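Local coordinates for protein mannitol dehydrogenase (Pseudomonas fluorescens, PDB 1M2W) that probably catalyses the NAD-dependent interconversion of D-mannitol and D-fructose, at residues A305-G310 with E372-D377. Numbering follows the deposited sequence.
With MTL (D-mannitol), chain D; NAD (nicotinamide-adenine-dinucleotide), chain C.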
loop_
_atom_site.group_PDB
_atom_site.type_symbol
_atom_site.label_atom_id
_atom_site.label_comp_id
_atom_site.label_asym_id
_atom_site.label_seq_id
_atom_site.Cartn_x
_atom_site.Cartn_y
_atom_site.Cartn_z
ATOM N N ALA A 305 -10.421 -2.308 -10.812
ATOM C CA ALA A 305 -11.508 -2.648 -11.743
ATOM C C ALA A 305 -12.847 -2.623 -11.058
ATOM O O ALA A 305 -13.882 -2.320 -11.688
ATOM C CB ALA A 305 -11.283 -4.044 -12.369
ATOM N N LEU A 306 -12.875 -2.981 -9.777
ATOM C CA LEU A 306 -14.171 -2.972 -9.092
ATOM C C LEU A 306 -14.542 -1.636 -8.486
ATOM O O LEU A 306 -15.726 -1.265 -8.461
ATOM C CB LEU A 306 -14.173 -3.935 -7.895
ATOM C CG LEU A 306 -13.891 -5.409 -8.165
ATOM C CD1 LEU A 306 -13.513 -6.097 -6.844
ATOM C CD2 LEU A 306 -15.160 -6.051 -8.774
ATOM N N THR A 307 -13.533 -0.918 -8.006
ATOM C CA THR A 307 -13.813 0.256 -7.157
ATOM C C THR A 307 -14.471 1.503 -7.730
ATOM O O THR A 307 -15.396 2.073 -7.084
ATOM C CB THR A 307 -12.524 0.603 -6.326
ATOM O OG1 THR A 307 -12.910 1.252 -5.091
ATOM C CG2 THR A 307 -11.546 1.491 -7.123
ATOM N N TYR A 308 -14.070 1.910 -8.932
ATOM C CA TYR A 308 -14.675 3.104 -9.528
ATOM C C TYR A 308 -16.049 2.770 -10.053
ATOM O O TYR A 308 -16.972 3.538 -9.830
ATOM C CB TYR A 308 -13.737 3.725 -10.598
ATOM C CG TYR A 308 -12.404 4.073 -9.964
ATOM C CD1 TYR A 308 -11.235 3.400 -10.330
ATOM C CD2 TYR A 308 -12.314 5.035 -8.944
ATOM C CE1 TYR A 308 -10.002 3.677 -9.698
ATOM C CE2 TYR A 308 -11.100 5.306 -8.312
ATOM C CZ TYR A 308 -9.940 4.616 -8.702
ATOM O OH TYR A 308 -8.735 4.874 -8.090
ATOM N N LEU A 309 -16.207 1.650 -10.763
ATOM C CA LEU A 309 -17.544 1.215 -11.199
ATOM C C LEU A 309 -18.443 1.051 -9.944
ATOM O O LEU A 309 -19.600 1.464 -9.923
ATOM C CB LEU A 309 -17.462 -0.159 -11.897
ATOM C CG LEU A 309 -16.745 -0.166 -13.259
ATOM C CD1 LEU A 309 -16.590 -1.619 -13.699
ATOM C CD2 LEU A 309 -17.539 0.607 -14.312
ATOM N N GLY A 310 -17.891 0.455 -8.890
ATOM C CA GLY A 310 -18.673 0.237 -7.683
ATOM C C GLY A 310 -19.143 1.544 -7.050
ATOM O O GLY A 310 -20.327 1.667 -6.662
ATOM N N GLU A 372 -14.057 3.849 -0.717
ATOM C CA GLU A 372 -13.342 5.125 -0.704
ATOM C C GLU A 372 -11.837 4.874 -0.522
ATOM O O GLU A 372 -11.003 5.594 -1.087
ATOM C CB GLU A 372 -13.802 6.067 0.431
ATOM C CG GLU A 372 -12.946 7.302 0.459
ATOM C CD GLU A 372 -13.383 8.361 1.475
ATOM O OE1 GLU A 372 -13.718 9.504 1.036
ATOM O OE2 GLU A 372 -13.365 8.053 2.689
ATOM N N ARG A 373 -11.486 3.878 0.289
ATOM C CA ARG A 373 -10.083 3.555 0.506
ATOM C C ARG A 373 -9.420 3.026 -0.787
ATOM O O ARG A 373 -8.341 3.485 -1.198
ATOM C CB ARG A 373 -9.953 2.460 1.595
ATOM C CG ARG A 373 -8.510 2.148 1.948
ATOM C CD ARG A 373 -8.429 0.943 2.867
ATOM N NE ARG A 373 -8.671 -0.325 2.149
ATOM C CZ ARG A 373 -7.751 -0.949 1.417
ATOM N NH1 ARG A 373 -6.511 -0.414 1.293
ATOM N NH2 ARG A 373 -8.038 -2.118 0.849
ATOM N N VAL A 374 -10.078 2.062 -1.417
ATOM C CA VAL A 374 -9.536 1.446 -2.637
ATOM C C VAL A 374 -9.488 2.507 -3.764
ATOM O O VAL A 374 -8.520 2.564 -4.503
ATOM C CB VAL A 374 -10.378 0.226 -3.050
ATOM C CG1 VAL A 374 -9.762 -0.442 -4.281
ATOM C CG2 VAL A 374 -10.389 -0.765 -1.912
ATOM N N CYS A 375 -10.513 3.367 -3.837
ATOM C CA CYS A 375 -10.560 4.421 -4.854
ATOM C C CYS A 375 -9.503 5.457 -4.688
ATOM O O CYS A 375 -9.033 6.065 -5.683
ATOM C CB CYS A 375 -11.891 5.221 -4.812
ATOM S SG CYS A 375 -13.381 4.370 -5.258
ATOM N N SER A 376 -9.118 5.705 -3.436
ATOM C CA SER A 376 -8.196 6.800 -3.203
ATOM C C SER A 376 -6.879 6.757 -3.935
ATOM O O SER A 376 -6.288 5.695 -4.120
ATOM C CB SER A 376 -7.926 6.949 -1.690
ATOM O OG SER A 376 -7.163 5.851 -1.258
ATOM N N ASP A 377 -6.417 7.939 -4.360
ATOM C CA ASP A 377 -5.123 8.031 -5.010
ATOM C C ASP A 377 -4.975 7.251 -6.324
ATOM O O ASP A 377 -3.934 6.660 -6.597
ATOM C CB ASP A 377 -4.040 7.588 -4.010
ATOM C CG ASP A 377 -2.650 8.127 -4.354
ATOM O OD1 ASP A 377 -2.496 8.969 -5.277
ATOM O OD2 ASP A 377 -1.680 7.701 -3.681
HETATM O O1 MTL D . -2.748 -6.632 0.152
HETATM C C1 MTL D . -3.907 -6.018 -0.446
HETATM C C2 MTL D . -3.605 -4.527 -0.587
HETATM O O2 MTL D . -2.439 -4.299 -1.427
HETATM C C3 MTL D . -4.831 -3.776 -1.116
HETATM O O3 MTL D . -5.832 -3.772 -0.056
HETATM C C4 MTL D . -4.453 -2.318 -1.479
HETATM O O4 MTL D . -4.299 -1.538 -0.288
HETATM C C5 MTL D . -5.558 -1.693 -2.333
HETATM O O5 MTL D . -5.640 -2.361 -3.591
HETATM C C6 MTL D . -5.299 -0.157 -2.567
HETATM O O6 MTL D . -6.216 0.294 -3.561
HETATM P PA NAD C . -2.969 4.536 6.181
HETATM O O1A NAD C . -3.700 5.602 5.545
HETATM O O2A NAD C . -3.439 3.781 7.437
HETATM O O5B NAD C . -1.473 5.062 6.499
HETATM C C5B NAD C . -0.672 5.594 5.409
HETATM C C4B NAD C . 0.633 5.973 6.168
HETATM O O4B NAD C . 1.567 6.531 5.137
HETATM C C3B NAD C . 0.496 7.157 7.150
HETATM O O3B NAD C . 1.513 6.918 8.107
HETATM C C2B NAD C . 0.753 8.373 6.273
HETATM O O2B NAD C . 1.002 9.613 6.955
HETATM C C1B NAD C . 1.967 7.866 5.494
HETATM N N9A NAD C . 2.232 8.630 4.301
HETATM C C8A NAD C . 1.415 9.058 3.269
HETATM N N7A NAD C . 2.055 9.723 2.318
HETATM C C5A NAD C . 3.379 9.721 2.779
HETATM C C6A NAD C . 4.525 10.263 2.193
HETATM N N6A NAD C . 4.576 10.907 1.023
HETATM N N1A NAD C . 5.748 10.119 2.900
HETATM C C2A NAD C . 5.804 9.452 4.139
HETATM N N3A NAD C . 4.682 8.884 4.748
HETATM C C4A NAD C . 3.486 9.054 4.012
HETATM O O3 NAD C . -2.705 3.423 5.071
HETATM P PN NAD C . -2.240 1.896 5.071
HETATM O O1N NAD C . -3.400 0.964 5.139
HETATM O O2N NAD C . -1.227 1.787 6.133
HETATM O O5D NAD C . -1.582 1.783 3.590
HETATM C C5D NAD C . -0.230 2.340 3.452
HETATM C C4D NAD C . 0.506 1.711 2.292
HETATM O O4D NAD C . 0.997 0.364 2.513
HETATM C C3D NAD C . -0.226 1.660 0.904
HETATM O O3D NAD C . -0.224 2.908 0.251
HETATM C C2D NAD C . 0.460 0.501 0.156
HETATM O O2D NAD C . 1.615 0.815 -0.676
HETATM C C1D NAD C . 0.779 -0.456 1.291
HETATM N N1N NAD C . -0.304 -1.449 1.525
HETATM C C2N NAD C . -1.602 -1.231 2.111
HETATM C C3N NAD C . -2.456 -2.362 2.167
HETATM C C7N NAD C . -3.876 -2.223 2.719
HETATM O O7N NAD C . -4.716 -3.252 2.612
HETATM N N7N NAD C . -4.195 -1.049 3.199
HETATM C C4N NAD C . -2.017 -3.637 1.654
HETATM C C5N NAD C . -0.719 -3.772 1.104
HETATM C C6N NAD C . 0.134 -2.701 1.030
#
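Y308 reaches from its helix to the last turn of helix 371-375, where its hydroxyl OH donates a hydrogen bond of 2.7 Å to the backbone O of C375. The hydroxyl comes in bent to one side of the C=O direction (122° at the oxygen) and tilted 28° out of the carbonyl plane. Tyrosine suits the place because one residue supplies both this donor and a broad apolar surface: CE2 packs on C375 CB at 3.6 Å, and C375 SG lies obliquely 4.6 Å from the centroid of the Y308 ring, a sulfur-aromatic contact. A phenylalanine here would probably leave the C375 carbonyl, at the helix end, without its hydroxyl donor.

T307, small and branched, points its CB toward helix 371-375 where the two backbones come closest, opposite C375. Its OG1, turned anti to the backbone N (chi1 -152°), lies 3.2 Å from C375 SG, its CB meets V374 CG1 at 3.6 Å, and its methyl CG2 covers the centre of one face of the Y308 ring.

R373 points away from Y308 and T307, toward the bound substrate. The two-pronged guanidinium suits arginine to grip neighbouring hydroxyl oxygens of D-mannitol, NH1 donating to O4 and NH2 to O3, each at 2.9 Å, while D369 holds NE in a salt bridge. S376 OG bonds back to the R373 carbonyl as the helix ends.

The contact thus joins the long helix 289-313 to the short substrate-binding helix 371-375 within the mainly helical C-terminal part, with W410 and Y413 of helix 401-413 meeting the Y308 ring.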